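Local coordinates for protein exotoxin 3 (Staphylococcus aureus, PDB 2Z8L) that binds the sialylated, fucosylated glycan sialyl Lewis X through its beta-grasp domain and belongs to the staphylococcal superantigen-like toxins, at residues K184-P188 against H189-D193; L144-K147 against L148-L152; I59-F62 against G63-E67. All blocks are in the same frame, centred on the assembly; numbering follows the deposited sequence.

Contact 1: residues K184-P188 against H189-D193; sequences KKLQP and HRMSD. Unlike the reference sequence in segment 184-188: Pro-188 (reference Thr). Unlike the reference sequence in segment 189-193: His-189 (reference Asn). With SIA (N-acetyl-alpha-neuraminic acid), chain B; FUC (alpha-L-fucopyranose), chain C; NAG (2-acetamido-2-deoxy-beta-D-glucopyranose), chain D; GAL (beta-D-galactopyranose), chain E.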
# COMPACT_ATOMS: atom_id res chain seq x y z
N LYS A 184 6.07 7.51 -10.97
CA LYS A 184 5.82 6.13 -11.42
C LYS A 184 5.11 5.33 -10.37
O LYS A 184 5.06 5.72 -9.21
CB LYS A 184 7.12 5.49 -11.83
CG LYS A 184 8.15 5.36 -10.74
CD LYS A 184 9.43 4.80 -11.31
CE LYS A 184 10.41 4.44 -10.20
NZ LYS A 184 11.71 4.01 -10.88
N LYS A 185 4.57 4.17 -10.76
CA LYS A 185 3.97 3.27 -9.82
C LYS A 185 5.03 2.78 -8.79
O LYS A 185 6.24 2.74 -9.10
CB LYS A 185 3.38 2.10 -10.63
CG LYS A 185 2.42 1.28 -9.90
CD LYS A 185 1.90 0.12 -10.77
CE LYS A 185 1.16 0.54 -11.97
NZ LYS A 185 0.56 -0.76 -12.58
N LEU A 186 4.58 2.45 -7.59
CA LEU A 186 5.45 1.77 -6.63
C LEU A 186 6.02 0.51 -7.28
O LEU A 186 5.26 -0.22 -7.98
CB LEU A 186 4.70 1.36 -5.37
CG LEU A 186 5.50 0.65 -4.27
CD1 LEU A 186 6.55 1.61 -3.74
CD2 LEU A 186 4.57 0.27 -3.12
N GLN A 187 7.32 0.25 -7.09
CA GLN A 187 7.96 -0.90 -7.73
C GLN A 187 7.38 -2.19 -7.19
O GLN A 187 7.24 -2.33 -5.98
CB GLN A 187 9.45 -0.88 -7.48
CG GLN A 187 10.17 0.37 -8.03
CD GLN A 187 10.42 1.44 -6.96
OE1 GLN A 187 9.53 1.74 -6.14
NE2 GLN A 187 11.64 2.02 -6.95
N PRO A 188 6.99 -3.12 -8.07
CA PRO A 188 6.42 -4.39 -7.60
C PRO A 188 7.26 -5.09 -6.53
O PRO A 188 6.71 -5.54 -5.56
CB PRO A 188 6.36 -5.21 -8.86
CG PRO A 188 6.02 -4.23 -9.87
CD PRO A 188 6.95 -3.08 -9.55
N HIS A 189 8.58 -5.06 -6.65
CA HIS A 189 9.41 -5.73 -5.66
C HIS A 189 9.38 -5.12 -4.28
O HIS A 189 9.99 -5.73 -3.36
CB HIS A 189 10.83 -5.84 -6.18
CG HIS A 189 11.00 -6.96 -7.15
ND1 HIS A 189 11.64 -8.14 -6.83
CD2 HIS A 189 10.53 -7.12 -8.41
CE1 HIS A 189 11.57 -8.96 -7.87
NE2 HIS A 189 10.90 -8.36 -8.84
N ARG A 190 8.78 -3.92 -4.14
CA ARG A 190 8.59 -3.28 -2.84
C ARG A 190 7.19 -3.55 -2.28
O ARG A 190 6.88 -3.13 -1.17
CB ARG A 190 8.78 -1.77 -2.91
CG ARG A 190 10.19 -1.46 -3.28
CD ARG A 190 10.39 0.02 -3.55
NE ARG A 190 10.34 0.82 -2.33
CZ ARG A 190 10.05 2.15 -2.26
NH1 ARG A 190 9.71 2.82 -3.32
NH2 ARG A 190 10.07 2.74 -1.09
N MET A 191 6.36 -4.27 -3.04
CA MET A 191 4.95 -4.29 -2.63
C MET A 191 4.64 -5.27 -1.53
O MET A 191 3.52 -5.28 -1.00
CB MET A 191 4.05 -4.51 -3.81
CG MET A 191 3.57 -3.18 -4.30
SD MET A 191 2.70 -3.38 -5.72
CE MET A 191 2.70 -1.74 -6.46
N SER A 192 5.63 -6.04 -1.11
CA SER A 192 5.54 -6.89 0.07
C SER A 192 6.15 -6.31 1.36
O SER A 192 6.01 -6.88 2.44
CB SER A 192 6.13 -8.27 -0.21
OG SER A 192 5.27 -9.03 -1.08
N ASP A 193 6.86 -5.19 1.24
CA ASP A 193 7.54 -4.62 2.41
C ASP A 193 6.52 -4.11 3.44
O ASP A 193 5.50 -3.57 3.03
CB ASP A 193 8.43 -3.50 1.95
CG ASP A 193 9.62 -4.02 1.03
OD1 ASP A 193 9.95 -5.24 0.97
OD2 ASP A 193 10.21 -3.16 0.32
C1 SIA B . 13.86 5.02 0.62
C2 SIA B . 15.06 4.07 0.61
C3 SIA B . 16.15 4.51 1.59
C4 SIA B . 15.72 4.31 3.03
C5 SIA B . 15.26 2.86 3.30
C6 SIA B . 14.18 2.52 2.26
C7 SIA B . 13.62 1.10 2.32
C8 SIA B . 12.73 0.82 1.10
C9 SIA B . 11.90 -0.44 1.20
C10 SIA B . 15.06 1.93 5.57
C11 SIA B . 14.35 2.02 6.89
N5 SIA B . 14.69 2.81 4.65
O1A SIA B . 12.75 4.47 0.44
O1B SIA B . 13.99 6.26 0.76
O4 SIA B . 16.80 4.71 3.94
O6 SIA B . 14.74 2.72 0.96
O7 SIA B . 14.69 0.16 2.26
O8 SIA B . 11.90 1.98 0.94
O9 SIA B . 11.16 -0.72 0.00
O10 SIA B . 15.90 1.08 5.30
C1 FUC C . 15.57 1.68 -8.12
C2 FUC C . 14.81 2.69 -9.00
C3 FUC C . 14.52 3.97 -8.23
C4 FUC C . 15.80 4.49 -7.59
C5 FUC C . 16.48 3.39 -6.77
C6 FUC C . 17.76 3.81 -6.08
O2 FUC C . 13.60 2.15 -9.50
O3 FUC C . 13.92 4.92 -9.11
O4 FUC C . 16.63 4.87 -8.65
O5 FUC C . 16.73 2.27 -7.59
C1 NAG D . 14.32 -2.54 -6.30
C2 NAG D . 14.17 -1.25 -7.13
C3 NAG D . 14.85 -0.05 -6.48
C4 NAG D . 14.47 0.06 -5.01
C5 NAG D . 14.70 -1.31 -4.36
C6 NAG D . 14.44 -1.43 -2.86
C7 NAG D . 13.88 -1.56 -9.55
C8 NAG D . 14.63 -1.69 -10.86
N2 NAG D . 14.65 -1.40 -8.48
O1 NAG D . 13.58 -3.61 -6.89
O3 NAG D . 14.57 1.16 -7.21
O4 NAG D . 15.32 1.08 -4.46
O5 NAG D . 13.84 -2.27 -4.98
O6 NAG D . 13.21 -0.88 -2.50
O7 NAG D . 12.64 -1.59 -9.52
C1 GAL E . 14.61 2.05 -3.66
C2 GAL E . 15.61 2.60 -2.65
C3 GAL E . 14.85 3.56 -1.75
C4 GAL E . 14.19 4.66 -2.59
C5 GAL E . 13.28 4.05 -3.68
C6 GAL E . 12.66 5.10 -4.57
O2 GAL E . 16.11 1.49 -1.90
O3 GAL E . 15.66 4.11 -0.70
O4 GAL E . 15.21 5.41 -3.20
O5 GAL E . 14.05 3.11 -4.45
O6 GAL E . 11.89 4.56 -5.63

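Contact 2: residues L144-K147 against L148-L152; sequences LDFK and LRQYL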
# COMPACT_ATOMS: atom_id res chain seq x y z
N LEU A 144 -0.04 1.90 2.16
CA LEU A 144 0.20 3.32 2.43
C LEU A 144 0.36 4.11 1.14
O LEU A 144 -0.27 5.17 0.95
CB LEU A 144 1.47 3.42 3.26
CG LEU A 144 1.33 3.26 4.73
CD1 LEU A 144 2.75 3.21 5.30
CD2 LEU A 144 0.57 4.58 5.17
N ASP A 145 1.19 3.61 0.22
CA ASP A 145 1.41 4.27 -1.09
C ASP A 145 0.08 4.50 -1.77
O ASP A 145 -0.25 5.62 -2.18
CB ASP A 145 2.39 3.41 -1.94
CG ASP A 145 2.52 3.85 -3.41
OD1 ASP A 145 3.14 4.90 -3.61
OD2 ASP A 145 2.00 3.16 -4.32
N PHE A 146 -0.72 3.46 -1.87
CA PHE A 146 -1.97 3.54 -2.62
C PHE A 146 -2.97 4.52 -2.00
O PHE A 146 -3.52 5.41 -2.66
CB PHE A 146 -2.57 2.16 -2.75
CG PHE A 146 -3.70 2.09 -3.76
CD1 PHE A 146 -5.01 2.38 -3.41
CD2 PHE A 146 -3.45 1.72 -5.08
CE1 PHE A 146 -6.02 2.31 -4.39
CE2 PHE A 146 -4.43 1.67 -6.01
CZ PHE A 146 -5.72 1.99 -5.68
N LYS A 147 -3.19 4.34 -0.69
CA LYS A 147 -4.13 5.21 -0.03
C LYS A 147 -3.69 6.69 0.00
O LYS A 147 -4.55 7.61 -0.10
CB LYS A 147 -4.38 4.68 1.34
CG LYS A 147 -5.16 3.40 1.26
CD LYS A 147 -5.65 2.99 2.59
CE LYS A 147 -6.85 2.00 2.44
NZ LYS A 147 -7.09 1.21 3.72
N LEU A 148 -2.41 6.96 0.23
CA LEU A 148 -1.95 8.35 0.26
C LEU A 148 -2.03 8.98 -1.11
O LEU A 148 -2.49 10.10 -1.24
CB LEU A 148 -0.54 8.42 0.80
CG LEU A 148 -0.28 8.05 2.28
CD1 LEU A 148 1.21 7.93 2.58
CD2 LEU A 148 -0.97 9.03 3.26
N ARG A 149 -1.62 8.27 -2.17
CA ARG A 149 -1.83 8.82 -3.54
C ARG A 149 -3.30 9.05 -3.87
O ARG A 149 -3.63 10.09 -4.43
CB ARG A 149 -1.19 7.97 -4.65
CG ARG A 149 0.33 7.80 -4.49
CD ARG A 149 0.95 7.38 -5.77
NE ARG A 149 2.17 6.66 -5.55
CZ ARG A 149 3.12 6.48 -6.45
NH1 ARG A 149 3.01 7.01 -7.65
NH2 ARG A 149 4.16 5.75 -6.10
N GLN A 150 -4.17 8.08 -3.54
CA GLN A 150 -5.57 8.26 -3.83
C GLN A 150 -6.13 9.52 -3.12
O GLN A 150 -6.87 10.26 -3.72
CB GLN A 150 -6.34 7.00 -3.44
CG GLN A 150 -7.77 7.02 -3.94
CD GLN A 150 -8.39 5.65 -4.02
OE1 GLN A 150 -9.03 5.20 -3.06
NE2 GLN A 150 -8.22 4.97 -5.18
N TYR A 151 -5.72 9.75 -1.88
CA TYR A 151 -6.14 10.93 -1.12
C TYR A 151 -5.64 12.21 -1.82
O TYR A 151 -6.36 13.19 -1.95
CB TYR A 151 -5.60 10.88 0.27
CG TYR A 151 -5.90 12.08 1.10
CD1 TYR A 151 -7.12 12.20 1.73
CD2 TYR A 151 -4.97 13.07 1.27
CE1 TYR A 151 -7.43 13.33 2.47
CE2 TYR A 151 -5.24 14.21 2.02
CZ TYR A 151 -6.48 14.33 2.62
OH TYR A 151 -6.74 15.45 3.36
N LEU A 152 -4.40 12.19 -2.29
CA LEU A 152 -3.83 13.36 -2.96
C LEU A 152 -4.45 13.64 -4.33
O LEU A 152 -4.55 14.80 -4.78
CB LEU A 152 -2.30 13.23 -3.06
CG LEU A 152 -1.52 13.19 -1.75
CD1 LEU A 152 -0.07 12.84 -2.07
CD2 LEU A 152 -1.66 14.53 -1.00

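Contact 3: residues I59-F62 against G63-E67; sequences IQIF and GKDIE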
# COMPACT_ATOMS: atom_id res chain seq x y z
N ILE A 59 -2.02 -13.95 -4.88
CA ILE A 59 -1.16 -12.81 -4.52
C ILE A 59 0.29 -13.17 -4.76
O ILE A 59 0.77 -14.18 -4.25
CB ILE A 59 -1.34 -12.47 -3.04
CG1 ILE A 59 -2.81 -12.25 -2.68
CG2 ILE A 59 -0.48 -11.27 -2.70
CD1 ILE A 59 -3.46 -11.15 -3.37
N GLN A 60 1.01 -12.38 -5.54
CA GLN A 60 2.43 -12.61 -5.71
C GLN A 60 3.18 -11.99 -4.56
O GLN A 60 2.89 -10.83 -4.17
CB GLN A 60 2.93 -12.04 -7.02
CG GLN A 60 4.35 -12.52 -7.29
CD GLN A 60 4.87 -12.15 -8.65
OE1 GLN A 60 4.13 -11.62 -9.48
NE2 GLN A 60 6.15 -12.39 -8.87
N ILE A 61 4.13 -12.74 -4.00
CA ILE A 61 4.92 -12.33 -2.83
C ILE A 61 6.33 -11.98 -3.26
O ILE A 61 6.93 -12.67 -4.12
CB ILE A 61 5.01 -13.50 -1.82
CG1 ILE A 61 3.62 -14.04 -1.49
CG2 ILE A 61 5.74 -13.07 -0.59
CD1 ILE A 61 2.72 -12.97 -1.00
N PHE A 62 6.91 -10.93 -2.67
CA PHE A 62 8.19 -10.41 -3.07
C PHE A 62 9.10 -10.22 -1.87
O PHE A 62 8.66 -10.17 -0.71
CB PHE A 62 8.01 -9.04 -3.73
CG PHE A 62 7.17 -9.04 -4.97
CD1 PHE A 62 5.82 -8.81 -4.92
CD2 PHE A 62 7.75 -9.34 -6.19
CE1 PHE A 62 5.05 -8.82 -6.08
CE2 PHE A 62 7.00 -9.32 -7.36
CZ PHE A 62 5.68 -9.04 -7.30
N GLY A 63 10.39 -10.13 -2.15
CA GLY A 63 11.34 -9.67 -1.17
C GLY A 63 11.55 -10.65 -0.07
O GLY A 63 11.37 -11.85 -0.23
N LYS A 64 11.97 -10.17 1.08
CA LYS A 64 12.19 -11.12 2.17
C LYS A 64 10.88 -11.64 2.81
O LYS A 64 10.92 -12.56 3.62
CB LYS A 64 13.23 -10.58 3.17
CG LYS A 64 12.84 -9.29 3.88
CD LYS A 64 14.04 -8.40 4.15
CE LYS A 64 15.28 -9.20 4.57
NZ LYS A 64 16.31 -8.34 5.23
N ASP A 65 9.71 -11.11 2.39
CA ASP A 65 8.41 -11.73 2.76
C ASP A 65 8.31 -13.16 2.23
O ASP A 65 7.49 -13.95 2.69
CB ASP A 65 7.21 -10.89 2.23
CG ASP A 65 5.88 -11.11 3.03
OD1 ASP A 65 5.93 -11.16 4.30
OD2 ASP A 65 4.77 -11.19 2.39
N ILE A 66 9.14 -13.50 1.25
CA ILE A 66 9.12 -14.83 0.65
C ILE A 66 9.43 -15.95 1.66
O ILE A 66 8.99 -17.10 1.44
CB ILE A 66 10.05 -14.90 -0.60
CG1 ILE A 66 9.37 -14.22 -1.80
CG2 ILE A 66 10.40 -16.35 -0.95
CD1 ILE A 66 10.28 -13.87 -2.98
N GLU A 67 10.15 -15.65 2.75
CA GLU A 67 10.39 -16.68 3.79
C GLU A 67 9.87 -16.33 5.20
O GLU A 67 9.96 -17.16 6.12
CB GLU A 67 11.86 -17.14 3.79
CG GLU A 67 12.84 -16.20 4.47
CD GLU A 67 12.75 -16.26 5.99
OE1 GLU A 67 12.89 -17.38 6.56
OE2 GLU A 67 12.51 -15.18 6.62

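Contact 1: residues K184-P188 against H189-D193
Gln-187 lies alongside Arg-190, the two side chains running the same way toward the glycan, and its OE1 receives a nearly straight hydrogen bond (171°) from Arg-190 NH1 at 3.0 Å. OE1 sits in the guanidinium plane, whereas the amide itself is turned almost perpendicular to that plane. A bend at chi2 (99°) turns the amide so that OE1 faces Arg-190 and NE2 the sugars, donating to galactose O6 at 2.9 Å, to fucose O2 and, weakly, to N-acetylglucosamine O3. Lys-184 NZ binds fucose O2 and O3. Leu-186 covers one guanidinium face with CD1, 3.4 Å from Arg-190 NH1; galactose C5 lies over the opposite face. Held in this way, Arg-190 gives NE to sialic acid O9 (2.9 Å) and NH2 to O8 (2.8 Å), and NH2 also reaches Thr-179 O. Sialic acid O9 in turn donates a hydrogen bond to Asp-193 OD2. The backbone turns in a 3-10 segment, with Arg-190 N bonded to Gln-187 O and Met-191 N to Pro-188 O, while Met-191 CG packs on Leu-186 CD2 at 3.8 Å. The Gln-187 bond probably helps fix the rotation of the guanidinium, and one amide serves both the protein and three sugars of sialyl Lewis X.

Contact 2: residues L144-K147 against L148-L152
Asp-145 OD1 is gripped by two nitrogens of Arg-149, one helical turn further along helix 141-155: NE and NH2 each donate to it at 2.8 Å, forming a salt bridge. The oxygen lies close to the guanidinium plane, at its edge, but the carboxylate is turned 86° away from that plane. NH2 uses the syn lone pair of OD1, while NE comes in on the same syn side, 34° out of the carboxylate plane. Asp-145 CG stands anti to the backbone N (chi1 170°), and an extended chain from CG to NE carries the arginine back to meet it. The other oxygen, OD2, is hydrogen-bonded to Tyr-25 OH, and Arg-149 NH1 reaches Tyr-159 OH and Lys-184 O. One residue further on, Gln-150 NE2 comes 3.5 Å from Phe-146 CE1, with amide and ring planes steeply inclined; Gln-150 NE2 is hydrogen-bonded to Tyr-25 O and Gly-27 O. Leu-144 CD2 and Leu-148 CD1 meet more loosely at 4.3 Å on the side that packs against the beta-grasp sheet. The backbone keeps the i to i+4 helical bonds, such as Leu-148 N to Leu-144 O. With both charges buried, their mutual pairing and the surrounding hydroxyl and carbonyl partners probably offset the cost of desolvation.

Contact 3: residues I59-F62 against G63-E67
Ile-66 packs its side chain back on Ile-61, where the chain of the OB-fold domain leaves strand 55-61 through a type II' beta turn from Phe-62 to Asp-65. Its CB sets the branch, CG2 lying anti to the backbone N and CG1 beside that N (chi1 -77°). CG1 then reaches Ile-61, 3.7 Å from O and 4.0 Å from CG2. At the tip, CD1 also lies 3.7 Å from Ile-61 O and comes near Phe-62 C, so the isoleucine covers the backbone at Ile-61 and Phe-62. Ile-61 is shared: its CG2 meets Asp-65 OD2 as well, at 3.7 Å, a packing contact between methyl and carboxylate. The turn is closed by a weak bond from Asp-65 N to Phe-62 O, 3.4 Å long and bent to 124°; the firmer bond from Ile-66 N to Gly-63 O follows at 3.1 Å. Gly-63 takes the first corner of the turn with a positive phi (71°). Outside the turn, Phe-62 N is bonded to Ser-192 OG and its ring meets that of His-189, joining this corner to the beta-grasp half. Asp-65 CB itself lies 3.4 Å from Phe-62 O, next to the weak bond of its own amide.

In the fold
From the N terminus, contact 3 comes first, closing the turn from strand 55-61 into helix 65-68 in the OB-fold domain. Contact 2 follows within helix 141-155 of the beta-grasp domain, and contact 1 folds the loop between strands 177-181 and 194-196. The three are in series, neither nesting nor crossing. Contact 1 touches both others: Leu-186 CB packs 3.4 Å from Asp-145 OD2 of contact 2, and Pro-188 O lies 3.4 Å from Phe-62 CD1 of contact 3. Contacts 2 and 3 do not meet, their nearest atoms being about 12 Å apart. The glycan-binding loop thus bridges the beta-grasp helix and the OB-fold domain.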